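Local coordinates for protein annexin A8 (Homo sapiens, PDB 1W3W) that binds phospholipids in a calcium-dependent way and acts as an anticoagulant by indirectly inhibiting the thromboplastin-specific complex, at residues A[115-120]-A[241-246]; A[156-161]-A[200-205]; A[88-93]-A[279-284]. One frame throughout, in Å; residues are numbered along the deposited sequence.

Contact 1 of 3, residues A[115-120]-A[241-246]; sequences VIIEIL and EEAMLT
I117 and A243 sit level where helix segments 115-120 and 241-246 run nearly parallel, with axes 9.7 Å apart and a crossing angle of -19°. I117 carries the contact from its side and meets three residues of the other segment. Its CG2 methyl lies 3.7 Å from A243 CA, against the backbone itself; the small alanine side chain is consistent with so close an approach. The same CG2 reaches T246, where OG1 is also 3.7 Å away. The other branch runs beside A243, with I117 CG1 4.1 Å from A243 CB. At its end I117 CD1 is 4.2 Å from E242 CD, the carboxylate carbon, so an apolar methyl lies beside that glutamate. With chi1 of -72°, I117 has CG2 anti to its backbone N, and the two branches part towards T246 and E242. No hydrogen bond crosses the interface. The hydroxyl of T246 is instead spent within its own helix: OG1 donates to E242 O at 2.7 Å, from above the carbonyl plane. T246 N reaches the same oxygen from the opposite face. The buried hydroxyl is thus satisfied and can lie against a methyl group. L155 and L159 of helix 153-163 also touch I117. On another flank E118 turns away and forms salt bridges with R261 and R278. This is near-parallel packing of helices from two different repeats, predicted as annexin repeats 2 and 3, in the all-helical annexin fold.

Contact 2 of 3, residues A[156-161]-A[200-205]; sequences ERILVC and KFITIL
I158 and I202 join helix 153-163 to helix 198-207 across the boundary between the predicted second and third annexin repeats, in the all-helical annexin fold. Their CA atoms are 5.8 Å apart, so the two backbones come close. The CG2 methyl of I202 does most of the touching. It lies 3.7 Å from I158 CA and 3.8 Å from I158 CB, pressed to the root of that side chain. I158 CG1 passes the same methyl at 4.0 Å, and the two isoleucines run at a slant to each other. In I158 CG1 is anti to the backbone N (chi1 -166°), which carries CG1 alongside the I202 CG2 methyl. R157 touches from the exposed side: its CB is 4.4 Å from I202 CD1, while the rest of its side chain leads away. No hydrogen bond spans the two segments. A covalent tie lies nearby, since C161 forms a disulfide with C206, just beyond segment 200-205. Helix 238-252 covers another side of the pair, with A243 against I158 and M244 against I202. Next to I158 in sequence, L159 faces helix 113-122, and on the far side I204 and F201 pack on L186 of helix 176-191.

Contact 3 of 3, residues A[88-93]-A[279-284]; sequences VALMYP and NIVSRS
V281 meets A89 and L90 with both of its methyl groups. CG2 lies 3.9 Å from L90 CD2 and 4.2 Å from A89 CB. CG1 rests against the backbone, 3.9 Å from A89 O. The valine has CG1 anti to its backbone N (chi1 168°), which sets CG1 against the A89 carbonyl. V281 CG1 also comes within 4.1 Å of L90 CD2, so both methyls meet the leucine. L90 arrives by its end: its extended side chain brings CD2 up to V281. Replacing V281 by an alanine removes both methyls, and L90 CD2, A89 CB and the A89 carbonyl would probably lose their contact across the segments, leaving a gap there. In the next shell, S284 OG donates to V281 O at 2.8 Å, tilted 27° from the carbonyl plane, and so links the S284 side chain to the backbone of V281. Y97 of helix 96-107 lies on A89, and L322 of helix 313-323 lies on L90. The backbone oxygen of L90 accepts a hydrogen bond from R56. The contact rests on methyl groups and one backbone carbonyl, with no directional bond, so it depends on fit of shape between the predicted first and fourth annexin repeats.

From the N terminus, the chain first reaches 88-93; contact 3 closes on it only at 279-284, the longest loop. Inside it, 115-120 opens contact 1, which closes at 241-246. Contact 2 runs from 156-161 to 200-205 and is nested within contact 1. The loops do not cross. Contact 2 and contact 1 both join predicted repeats 2 and 3, and they touch: M244 packs on F201, I202 and L205, and L120 on L159. Contact 3 joins predicted repeats 1 and 4. It meets contact 1 where E118 lies beside N279, but stays about 15 Å from contact 2 at the nearest atoms.

Contact 1 of 3, residues A[115-120]-A[241-246]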
ATOM      1  N   VAL A 115       4.033   3.959   6.583  1.00 16.75           N
ATOM      2  CA  VAL A 115       3.669   4.130   5.182  1.00 16.05           C
ATOM      3  C   VAL A 115       4.761   3.544   4.305  1.00 15.53           C
ATOM      4  O   VAL A 115       4.486   2.808   3.358  1.00 14.21           O
ATOM      5  CB  VAL A 115       3.450   5.634   4.816  1.00 16.26           C
ATOM      6  CG1 VAL A 115       3.241   5.808   3.315  1.00 16.88           C
ATOM      7  CG2 VAL A 115       2.271   6.198   5.569  1.00 16.65           C
ATOM      8  N   ILE A 116       6.009   3.854   4.647  1.00 14.86           N
ATOM      9  CA  ILE A 116       7.156   3.414   3.865  1.00 14.75           C
ATOM     10  C   ILE A 116       7.314   1.895   3.904  1.00 14.64           C
ATOM     11  O   ILE A 116       7.547   1.272   2.876  1.00 14.21           O
ATOM     12  CB  ILE A 116       8.478   4.103   4.343  1.00 15.20           C
ATOM     13  CG1 ILE A 116       8.330   5.634   4.328  1.00 16.17           C
ATOM     14  CG2 ILE A 116       9.638   3.676   3.430  1.00 14.91           C
ATOM     15  CD1 ILE A 116       9.489   6.406   5.020  1.00 19.97           C
ATOM     16  N   ILE A 117       7.157   1.308   5.090  1.00 13.95           N
ATOM     17  CA  ILE A 117       7.220  -0.149   5.266  1.00 13.79           C
ATOM     18  C   ILE A 117       6.174  -0.872   4.402  1.00 13.75           C
ATOM     19  O   ILE A 117       6.484  -1.833   3.691  1.00 13.37           O
ATOM     20  CB  ILE A 117       7.004  -0.497   6.770  1.00 13.63           C
ATOM     21  CG1 ILE A 117       8.246  -0.101   7.584  1.00 14.42           C
ATOM     22  CG2 ILE A 117       6.669  -1.974   6.959  1.00 14.39           C
ATOM     23  CD1 ILE A 117       8.010   0.070   9.079  1.00 16.60           C
ATOM     24  N   GLU A 118       4.932  -0.405   4.496  1.00 13.64           N
ATOM     25  CA  GLU A 118       3.802  -1.002   3.789  1.00 13.26           C
ATOM     26  C   GLU A 118       4.061  -1.047   2.301  1.00 12.89           C
ATOM     27  O   GLU A 118       3.901  -2.085   1.672  1.00 12.45           O
ATOM     28  CB  GLU A 118       2.524  -0.206   4.094  1.00 13.05           C
ATOM     29  CG  GLU A 118       1.316  -0.532   3.228  1.00 12.85           C
ATOM     30  CD  GLU A 118       0.289   0.587   3.272  1.00 13.08           C
ATOM     31  OE1 GLU A 118      -0.324   0.791   4.331  1.00 11.92           O
ATOM     32  OE2 GLU A 118       0.102   1.263   2.250  1.00 11.09           O
ATOM     33  N   ILE A 119       4.445   0.079   1.730  1.00 13.14           N
ATOM     34  CA  ILE A 119       4.625   0.143   0.293  1.00 14.15           C
ATOM     35  C   ILE A 119       5.831  -0.684  -0.153  1.00 14.43           C
ATOM     36  O   ILE A 119       5.722  -1.489  -1.094  1.00 13.55           O
ATOM     37  CB  ILE A 119       4.727   1.587  -0.193  1.00 14.63           C
ATOM     38  CG1 ILE A 119       3.401   2.299   0.074  1.00 15.99           C
ATOM     39  CG2 ILE A 119       5.029   1.610  -1.680  1.00 15.49           C
ATOM     40  CD1 ILE A 119       3.410   3.760  -0.271  1.00 16.72           C
ATOM     41  N   LEU A 120       6.963  -0.525   0.526  1.00 14.61           N
ATOM     42  CA  LEU A 120       8.177  -1.224   0.099  1.00 15.14           C
ATOM     43  C   LEU A 120       8.074  -2.753   0.253  1.00 15.38           C
ATOM     44  O   LEU A 120       8.626  -3.502  -0.554  1.00 15.88           O
ATOM     45  CB  LEU A 120       9.422  -0.679   0.813  1.00 15.73           C
ATOM     46  CG  LEU A 120      10.117   0.493   0.099  1.00 17.24           C
ATOM     47  CD1 LEU A 120       9.159   1.612  -0.238  1.00 18.09           C
ATOM     48  CD2 LEU A 120      11.292   1.035   0.905  1.00 19.08           C
ATOM     49  N   GLU A 241      10.620  -4.534  13.891  1.00 22.87           N
ATOM     50  CA  GLU A 241       9.656  -5.621  14.068  1.00 22.21           C
ATOM     51  C   GLU A 241       8.504  -5.536  13.060  1.00 21.42           C
ATOM     52  O   GLU A 241       8.162  -6.534  12.406  1.00 20.04           O
ATOM     53  CB  GLU A 241       9.088  -5.624  15.500  1.00 22.86           C
ATOM     54  CG  GLU A 241       8.141  -6.795  15.796  1.00 24.53           C
ATOM     55  CD  GLU A 241       7.367  -6.659  17.103  1.00 28.04           C
ATOM     56  OE1 GLU A 241       7.670  -5.748  17.896  1.00 32.07           O
ATOM     57  OE2 GLU A 241       6.434  -7.464  17.337  1.00 30.55           O
ATOM     58  N   GLU A 242       7.916  -4.345  12.943  1.00 20.67           N
ATOM     59  CA  GLU A 242       6.822  -4.089  12.001  1.00 20.51           C
ATOM     60  C   GLU A 242       7.238  -4.449  10.582  1.00 19.15           C
ATOM     61  O   GLU A 242       6.495  -5.122   9.864  1.00 19.85           O
ATOM     62  CB  GLU A 242       6.379  -2.615  12.063  1.00 20.62           C
ATOM     63  CG  GLU A 242       5.073  -2.294  11.329  1.00 23.03           C
ATOM     64  CD  GLU A 242       4.653  -0.824  11.471  1.00 26.41           C
ATOM     65  OE1 GLU A 242       3.873  -0.315  10.627  1.00 27.27           O
ATOM     66  OE2 GLU A 242       5.115  -0.164  12.425  1.00 29.46           O
ATOM     67  N   ALA A 243       8.435  -4.027  10.199  1.00 18.07           N
ATOM     68  CA  ALA A 243       8.963  -4.245   8.860  1.00 17.72           C
ATOM     69  C   ALA A 243       9.169  -5.727   8.567  1.00 17.69           C
ATOM     70  O   ALA A 243       8.763  -6.204   7.505  1.00 17.02           O
ATOM     71  CB  ALA A 243      10.275  -3.487   8.675  1.00 18.30           C
ATOM     72  N   MET A 244       9.786  -6.451   9.507  1.00 17.11           N
ATOM     73  CA  MET A 244       9.994  -7.900   9.359  1.00 17.75           C
ATOM     74  C   MET A 244       8.698  -8.688   9.280  1.00 16.90           C
ATOM     75  O   MET A 244       8.534  -9.512   8.385  1.00 16.54           O
ATOM     76  CB  MET A 244      10.874  -8.457  10.486  1.00 18.35           C
ATOM     77  CG  MET A 244      12.327  -8.129  10.278  1.00 20.46           C
ATOM     78  SD  MET A 244      13.446  -8.781  11.525  1.00 27.00           S
ATOM     79  CE  MET A 244      14.894  -8.153  10.842  1.00 27.12           C
ATOM     80  N   LEU A 245       7.783  -8.438  10.209  1.00 16.54           N
ATOM     81  CA  LEU A 245       6.479  -9.086  10.191  1.00 16.68           C
ATOM     82  C   LEU A 245       5.704  -8.785   8.900  1.00 15.84           C
ATOM     83  O   LEU A 245       4.961  -9.624   8.420  1.00 15.57           O
ATOM     84  CB  LEU A 245       5.643  -8.685  11.410  1.00 16.85           C
ATOM     85  CG  LEU A 245       6.080  -9.248  12.771  1.00 19.62           C
ATOM     86  CD1 LEU A 245       5.341  -8.537  13.907  1.00 20.88           C
ATOM     87  CD2 LEU A 245       5.855 -10.753  12.847  1.00 20.29           C
ATOM     88  N   THR A 246       5.873  -7.582   8.357  1.00 15.71           N
ATOM     89  CA  THR A 246       5.188  -7.188   7.128  1.00 15.37           C
ATOM     90  C   THR A 246       5.721  -8.009   5.964  1.00 15.37           C
ATOM     91  O   THR A 246       4.947  -8.526   5.164  1.00 15.53           O
ATOM     92  CB  THR A 246       5.373  -5.696   6.854  1.00 14.76           C
ATOM     93  OG1 THR A 246       4.722  -4.950   7.877  1.00 16.17           O
ATOM     94  CG2 THR A 246       4.658  -5.292   5.605  1.00 13.97           C
TER

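Contact 2 of 3, residues A[156-161]-A[200-205]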
ATOM      1  N   GLU A 156      16.592   1.364   8.400  1.00 26.16           N
ATOM      2  CA  GLU A 156      17.209   1.895   7.189  1.00 26.23           C
ATOM      3  C   GLU A 156      17.781   0.812   6.290  1.00 25.78           C
ATOM      4  O   GLU A 156      17.624   0.868   5.067  1.00 25.53           O
ATOM      5  CB  GLU A 156      18.328   2.872   7.551  1.00 26.79           C
ATOM      6  CG  GLU A 156      18.853   3.681   6.378  1.00 28.37           C
ATOM      7  CD  GLU A 156      19.943   2.986   5.587  1.00 32.33           C
ATOM      8  OE1 GLU A 156      20.649   2.109   6.119  1.00 36.05           O
ATOM      9  OE2 GLU A 156      20.100   3.320   4.405  1.00 37.01           O
ATOM     10  N   ARG A 157      18.459  -0.155   6.900  1.00 25.06           N
ATOM     11  CA  ARG A 157      19.068  -1.253   6.173  1.00 25.04           C
ATOM     12  C   ARG A 157      18.036  -2.132   5.464  1.00 23.41           C
ATOM     13  O   ARG A 157      18.217  -2.462   4.303  1.00 22.16           O
ATOM     14  CB  ARG A 157      19.924  -2.108   7.118  1.00 26.03           C
ATOM     15  CG  ARG A 157      21.123  -1.343   7.728  1.00 29.50           C
ATOM     16  CD  ARG A 157      22.358  -1.295   6.836  1.00 35.35           C
ATOM     17  NE  ARG A 157      23.532  -1.854   7.518  1.00 40.14           N
ATOM     18  CZ  ARG A 157      24.805  -1.575   7.227  1.00 43.73           C
ATOM     19  NH1 ARG A 157      25.127  -0.731   6.243  1.00 45.08           N
ATOM     20  NH2 ARG A 157      25.774  -2.155   7.931  1.00 45.54           N
ATOM     21  N   ILE A 158      16.964  -2.529   6.155  1.00 22.14           N
ATOM     22  CA  ILE A 158      15.951  -3.368   5.502  1.00 21.69           C
ATOM     23  C   ILE A 158      15.194  -2.614   4.395  1.00 21.02           C
ATOM     24  O   ILE A 158      14.900  -3.184   3.354  1.00 20.94           O
ATOM     25  CB  ILE A 158      14.978  -4.033   6.515  1.00 21.67           C
ATOM     26  CG1 ILE A 158      14.180  -5.139   5.817  1.00 21.95           C
ATOM     27  CG2 ILE A 158      14.040  -3.027   7.154  1.00 21.69           C
ATOM     28  CD1 ILE A 158      13.342  -5.955   6.769  1.00 24.10           C
ATOM     29  N   LEU A 159      14.895  -1.340   4.611  1.00 20.67           N
ATOM     30  CA  LEU A 159      14.158  -0.560   3.623  1.00 20.68           C
ATOM     31  C   LEU A 159      14.979  -0.376   2.355  1.00 21.28           C
ATOM     32  O   LEU A 159      14.481  -0.580   1.247  1.00 20.90           O
ATOM     33  CB  LEU A 159      13.736   0.789   4.202  1.00 20.93           C
ATOM     34  CG  LEU A 159      12.733   0.725   5.359  1.00 20.65           C
ATOM     35  CD1 LEU A 159      12.437   2.096   5.877  1.00 21.07           C
ATOM     36  CD2 LEU A 159      11.439   0.012   4.964  1.00 21.67           C
ATOM     37  N   VAL A 160      16.246  -0.007   2.518  1.00 21.65           N
ATOM     38  CA  VAL A 160      17.155   0.112   1.389  1.00 23.04           C
ATOM     39  C   VAL A 160      17.325  -1.221   0.644  1.00 23.55           C
ATOM     40  O   VAL A 160      17.365  -1.256  -0.586  1.00 24.04           O
ATOM     41  CB  VAL A 160      18.527   0.688   1.857  1.00 23.45           C
ATOM     42  CG1 VAL A 160      19.657   0.281   0.926  1.00 24.44           C
ATOM     43  CG2 VAL A 160      18.426   2.195   1.948  1.00 24.29           C
ATOM     44  N   CYS A 161      17.406  -2.312   1.387  1.00 24.85           N
ATOM     45  CA  CYS A 161      17.511  -3.639   0.786  1.00 26.37           C
ATOM     46  C   CYS A 161      16.276  -3.998  -0.042  1.00 26.45           C
ATOM     47  O   CYS A 161      16.408  -4.573  -1.114  1.00 26.15           O
ATOM     48  CB  CYS A 161      17.745  -4.691   1.863  1.00 26.92           C
ATOM     49  SG  CYS A 161      18.066  -6.340   1.188  1.00 31.72           S
ATOM     50  N   LYS A 200      21.354 -10.705   9.773  1.00 36.63           N
ATOM     51  CA  LYS A 200      21.123 -12.026   9.205  1.00 35.64           C
ATOM     52  C   LYS A 200      19.650 -12.208   8.836  1.00 34.01           C
ATOM     53  O   LYS A 200      19.337 -12.696   7.751  1.00 33.31           O
ATOM     54  CB  LYS A 200      21.583 -13.129  10.163  1.00 35.94           C
ATOM     55  CG  LYS A 200      21.977 -14.414   9.452  1.00 37.28           C
ATOM     56  CD  LYS A 200      23.277 -14.256   8.637  1.00 39.33           C
ATOM     57  CE  LYS A 200      23.032 -14.157   7.115  1.00 40.68           C
ATOM     58  NZ  LYS A 200      23.813 -15.185   6.342  1.00 41.20           N
ATOM     59  N   PHE A 201      18.760 -11.813   9.745  1.00 32.47           N
ATOM     60  CA  PHE A 201      17.336 -11.752   9.442  1.00 31.51           C
ATOM     61  C   PHE A 201      17.063 -10.877   8.230  1.00 30.39           C
ATOM     62  O   PHE A 201      16.324 -11.275   7.326  1.00 29.53           O
ATOM     63  CB  PHE A 201      16.543 -11.206  10.633  1.00 31.94           C
ATOM     64  CG  PHE A 201      16.129 -12.252  11.615  1.00 32.20           C
ATOM     65  CD1 PHE A 201      14.858 -12.804  11.564  1.00 32.97           C
ATOM     66  CD2 PHE A 201      17.004 -12.675  12.603  1.00 33.42           C
ATOM     67  CE1 PHE A 201      14.466 -13.774  12.479  1.00 33.33           C
ATOM     68  CE2 PHE A 201      16.618 -13.642  13.528  1.00 33.46           C
ATOM     69  CZ  PHE A 201      15.352 -14.193  13.462  1.00 33.53           C
ATOM     70  N   ILE A 202      17.666  -9.690   8.203  1.00 29.01           N
ATOM     71  CA  ILE A 202      17.353  -8.696   7.175  1.00 28.27           C
ATOM     72  C   ILE A 202      17.746  -9.192   5.794  1.00 27.44           C
ATOM     73  O   ILE A 202      16.964  -9.100   4.842  1.00 26.38           O
ATOM     74  CB  ILE A 202      18.027  -7.333   7.490  1.00 28.53           C
ATOM     75  CG1 ILE A 202      17.341  -6.682   8.691  1.00 28.75           C
ATOM     76  CG2 ILE A 202      17.970  -6.396   6.279  1.00 29.05           C
ATOM     77  CD1 ILE A 202      18.101  -5.483   9.260  1.00 30.31           C
ATOM     78  N   THR A 203      18.948  -9.744   5.691  1.00 26.37           N
ATOM     79  CA  THR A 203      19.475 -10.198   4.414  1.00 26.26           C
ATOM     80  C   THR A 203      18.648 -11.326   3.811  1.00 25.19           C
ATOM     81  O   THR A 203      18.331 -11.303   2.628  1.00 24.94           O
ATOM     82  CB  THR A 203      20.942 -10.664   4.574  1.00 26.59           C
ATOM     83  OG1 THR A 203      21.741  -9.560   5.009  1.00 28.12           O
ATOM     84  CG2 THR A 203      21.540 -11.045   3.224  1.00 27.28           C
ATOM     85  N   ILE A 204      18.318 -12.318   4.619  1.00 24.20           N
ATOM     86  CA  ILE A 204      17.538 -13.447   4.132  1.00 24.26           C
ATOM     87  C   ILE A 204      16.100 -13.014   3.778  1.00 24.24           C
ATOM     88  O   ILE A 204      15.582 -13.364   2.713  1.00 23.05           O
ATOM     89  CB  ILE A 204      17.568 -14.592   5.174  1.00 24.22           C
ATOM     90  CG1 ILE A 204      18.961 -15.239   5.173  1.00 24.27           C
ATOM     91  CG2 ILE A 204      16.490 -15.628   4.902  1.00 24.23           C
ATOM     92  CD1 ILE A 204      19.296 -15.999   6.441  1.00 25.24           C
ATOM     93  N   LEU A 205      15.467 -12.249   4.662  1.00 24.38           N
ATOM     94  CA  LEU A 205      14.099 -11.778   4.429  1.00 25.46           C
ATOM     95  C   LEU A 205      13.998 -10.852   3.201  1.00 25.83           C
ATOM     96  O   LEU A 205      12.989 -10.857   2.523  1.00 25.59           O
ATOM     97  CB  LEU A 205      13.532 -11.079   5.684  1.00 25.41           C
ATOM     98  CG  LEU A 205      12.536 -11.815   6.595  1.00 27.77           C
ATOM     99  CD1 LEU A 205      12.676 -13.325   6.660  1.00 28.57           C
ATOM    100  CD2 LEU A 205      12.610 -11.216   7.999  1.00 28.98           C
TER

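Contact 3 of 3, residues A[88-93]-A[279-284]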
ATOM      1  N   VAL A  88      -8.833  13.064  -4.598  1.00 14.80           N
ATOM      2  CA  VAL A  88      -7.575  13.442  -5.243  1.00 15.35           C
ATOM      3  C   VAL A  88      -6.693  12.211  -5.407  1.00 14.63           C
ATOM      4  O   VAL A  88      -6.019  12.060  -6.422  1.00 14.71           O
ATOM      5  CB  VAL A  88      -6.825  14.544  -4.440  1.00 16.01           C
ATOM      6  CG1 VAL A  88      -5.388  14.660  -4.882  1.00 18.62           C
ATOM      7  CG2 VAL A  88      -7.530  15.879  -4.621  1.00 17.55           C
ATOM      8  N   ALA A  89      -6.710  11.324  -4.408  1.00 13.82           N
ATOM      9  CA  ALA A  89      -5.990  10.057  -4.479  1.00 13.88           C
ATOM     10  C   ALA A  89      -6.409   9.234  -5.707  1.00 13.57           C
ATOM     11  O   ALA A  89      -5.568   8.663  -6.383  1.00 14.26           O
ATOM     12  CB  ALA A  89      -6.193   9.242  -3.207  1.00 13.80           C
ATOM     13  N   LEU A  90      -7.699   9.227  -6.018  1.00 13.27           N
ATOM     14  CA  LEU A  90      -8.224   8.498  -7.177  1.00 13.75           C
ATOM     15  C   LEU A  90      -7.702   9.017  -8.496  1.00 12.90           C
ATOM     16  O   LEU A  90      -7.666   8.293  -9.475  1.00 12.67           O
ATOM     17  CB  LEU A  90      -9.768   8.564  -7.186  1.00 13.87           C
ATOM     18  CG  LEU A  90     -10.442   7.733  -6.109  1.00 14.90           C
ATOM     19  CD1 LEU A  90     -11.943   8.039  -6.054  1.00 16.28           C
ATOM     20  CD2 LEU A  90     -10.211   6.247  -6.352  1.00 16.28           C
ATOM     21  N   MET A  91      -7.302  10.281  -8.510  1.00 13.49           N
ATOM     22  CA  MET A  91      -6.821  10.954  -9.729  1.00 13.68           C
ATOM     23  C   MET A  91      -5.368  10.687 -10.078  1.00 14.40           C
ATOM     24  O   MET A  91      -4.944  10.951 -11.210  1.00 14.86           O
ATOM     25  CB  MET A  91      -7.031  12.469  -9.618  1.00 13.30           C
ATOM     26  CG  MET A  91      -8.474  12.910  -9.612  1.00 13.60           C
ATOM     27  SD  MET A  91      -9.477  12.255 -10.989  1.00 14.98           S
ATOM     28  CE  MET A  91      -8.596  12.798 -12.344  1.00 15.56           C
ATOM     29  N   TYR A  92      -4.593  10.171  -9.131  1.00 15.19           N
ATOM     30  CA  TYR A  92      -3.210   9.821  -9.413  1.00 15.52           C
ATOM     31  C   TYR A  92      -3.126   8.513 -10.193  1.00 15.30           C
ATOM     32  O   TYR A  92      -3.772   7.522  -9.837  1.00 14.28           O
ATOM     33  CB  TYR A  92      -2.380   9.716  -8.117  1.00 16.20           C
ATOM     34  CG  TYR A  92      -1.885  11.057  -7.640  1.00 18.36           C
ATOM     35  CD1 TYR A  92      -2.724  11.917  -6.955  1.00 21.43           C
ATOM     36  CD2 TYR A  92      -0.588  11.474  -7.889  1.00 21.50           C
ATOM     37  CE1 TYR A  92      -2.289  13.164  -6.529  1.00 23.29           C
ATOM     38  CE2 TYR A  92      -0.136  12.720  -7.462  1.00 23.31           C
ATOM     39  CZ  TYR A  92      -0.997  13.561  -6.791  1.00 24.68           C
ATOM     40  OH  TYR A  92      -0.581  14.805  -6.370  1.00 28.64           O
ATOM     41  N   PRO A  93      -2.307   8.483 -11.238  1.00 15.48           N
ATOM     42  CA  PRO A  93      -2.009   7.207 -11.888  1.00 15.93           C
ATOM     43  C   PRO A  93      -1.312   6.268 -10.894  1.00 15.57           C
ATOM     44  O   PRO A  93      -0.675   6.734  -9.937  1.00 14.92           O
ATOM     45  CB  PRO A  93      -1.062   7.588 -13.038  1.00 16.08           C
ATOM     46  CG  PRO A  93      -1.150   9.057 -13.183  1.00 17.00           C
ATOM     47  CD  PRO A  93      -1.592   9.612 -11.862  1.00 16.17           C
ATOM     48  N   ASN A 279      -4.895   2.143   0.863  1.00 12.93           N
ATOM     49  CA  ASN A 279      -5.056   0.733   0.569  1.00 13.21           C
ATOM     50  C   ASN A 279      -6.263   0.427  -0.291  1.00 13.71           C
ATOM     51  O   ASN A 279      -6.173  -0.411  -1.190  1.00 13.79           O
ATOM     52  CB  ASN A 279      -5.022  -0.068   1.866  1.00 13.60           C
ATOM     53  CG  ASN A 279      -3.632  -0.136   2.426  1.00 13.62           C
ATOM     54  OD1 ASN A 279      -3.259   0.618   3.333  1.00 16.87           O
ATOM     55  ND2 ASN A 279      -2.826  -0.984   1.839  1.00 13.14           N
ATOM     56  N   ILE A 280      -7.380   1.119  -0.058  1.00 13.95           N
ATOM     57  CA  ILE A 280      -8.558   0.930  -0.899  1.00 14.69           C
ATOM     58  C   ILE A 280      -8.282   1.445  -2.312  1.00 14.09           C
ATOM     59  O   ILE A 280      -8.581   0.766  -3.287  1.00 14.31           O
ATOM     60  CB  ILE A 280      -9.818   1.589  -0.276  1.00 14.96           C
ATOM     61  CG1 ILE A 280     -10.301   0.709   0.884  1.00 17.37           C
ATOM     62  CG2 ILE A 280     -10.924   1.754  -1.319  1.00 15.30           C
ATOM     63  CD1 ILE A 280     -11.528   1.186   1.566  1.00 20.50           C
ATOM     64  N   VAL A 281      -7.695   2.630  -2.412  1.00 13.01           N
ATOM     65  CA  VAL A 281      -7.448   3.229  -3.704  1.00 12.91           C
ATOM     66  C   VAL A 281      -6.431   2.426  -4.515  1.00 12.52           C
ATOM     67  O   VAL A 281      -6.683   2.129  -5.675  1.00 12.71           O
ATOM     68  CB  VAL A 281      -7.008   4.690  -3.572  1.00 12.85           C
ATOM     69  CG1 VAL A 281      -6.478   5.220  -4.905  1.00 12.82           C
ATOM     70  CG2 VAL A 281      -8.187   5.548  -3.086  1.00 13.04           C
ATOM     71  N   SER A 282      -5.298   2.088  -3.902  1.00 11.99           N
ATOM     72  CA  SER A 282      -4.181   1.444  -4.623  1.00 12.08           C
ATOM     73  C   SER A 282      -4.476  -0.023  -4.966  1.00 12.05           C
ATOM     74  O   SER A 282      -3.940  -0.542  -5.940  1.00 11.91           O
ATOM     75  CB  SER A 282      -2.849   1.607  -3.866  1.00 11.40           C
ATOM     76  OG  SER A 282      -2.781   0.839  -2.679  1.00 12.83           O
ATOM     77  N   ARG A 283      -5.368  -0.672  -4.215  1.00 11.87           N
ATOM     78  CA  ARG A 283      -5.730  -2.063  -4.513  1.00 12.24           C
ATOM     79  C   ARG A 283      -7.045  -2.212  -5.290  1.00 12.47           C
ATOM     80  O   ARG A 283      -7.394  -3.310  -5.685  1.00 13.31           O
ATOM     81  CB  ARG A 283      -5.766  -2.886  -3.231  1.00 12.37           C
ATOM     82  CG  ARG A 283      -4.465  -2.813  -2.418  1.00 12.91           C
ATOM     83  CD  ARG A 283      -3.223  -3.114  -3.230  1.00 15.77           C
ATOM     84  NE  ARG A 283      -3.203  -4.511  -3.644  1.00 17.80           N
ATOM     85  CZ  ARG A 283      -2.166  -5.116  -4.207  1.00 19.62           C
ATOM     86  NH1 ARG A 283      -1.059  -4.452  -4.473  1.00 20.33           N
ATOM     87  NH2 ARG A 283      -2.238  -6.408  -4.490  1.00 20.73           N
ATOM     88  N   SER A 284      -7.731  -1.103  -5.535  1.00 12.59           N
ATOM     89  CA  SER A 284      -9.059  -1.081  -6.145  1.00 13.25           C
ATOM     90  C   SER A 284      -9.145  -1.798  -7.483  1.00 13.47           C
ATOM     91  O   SER A 284     -10.171  -2.351  -7.771  1.00 14.12           O
ATOM     92  CB  SER A 284      -9.565   0.364  -6.319  1.00 13.08           C
ATOM     93  OG  SER A 284      -8.757   1.082  -7.229  1.00 13.75           O
TER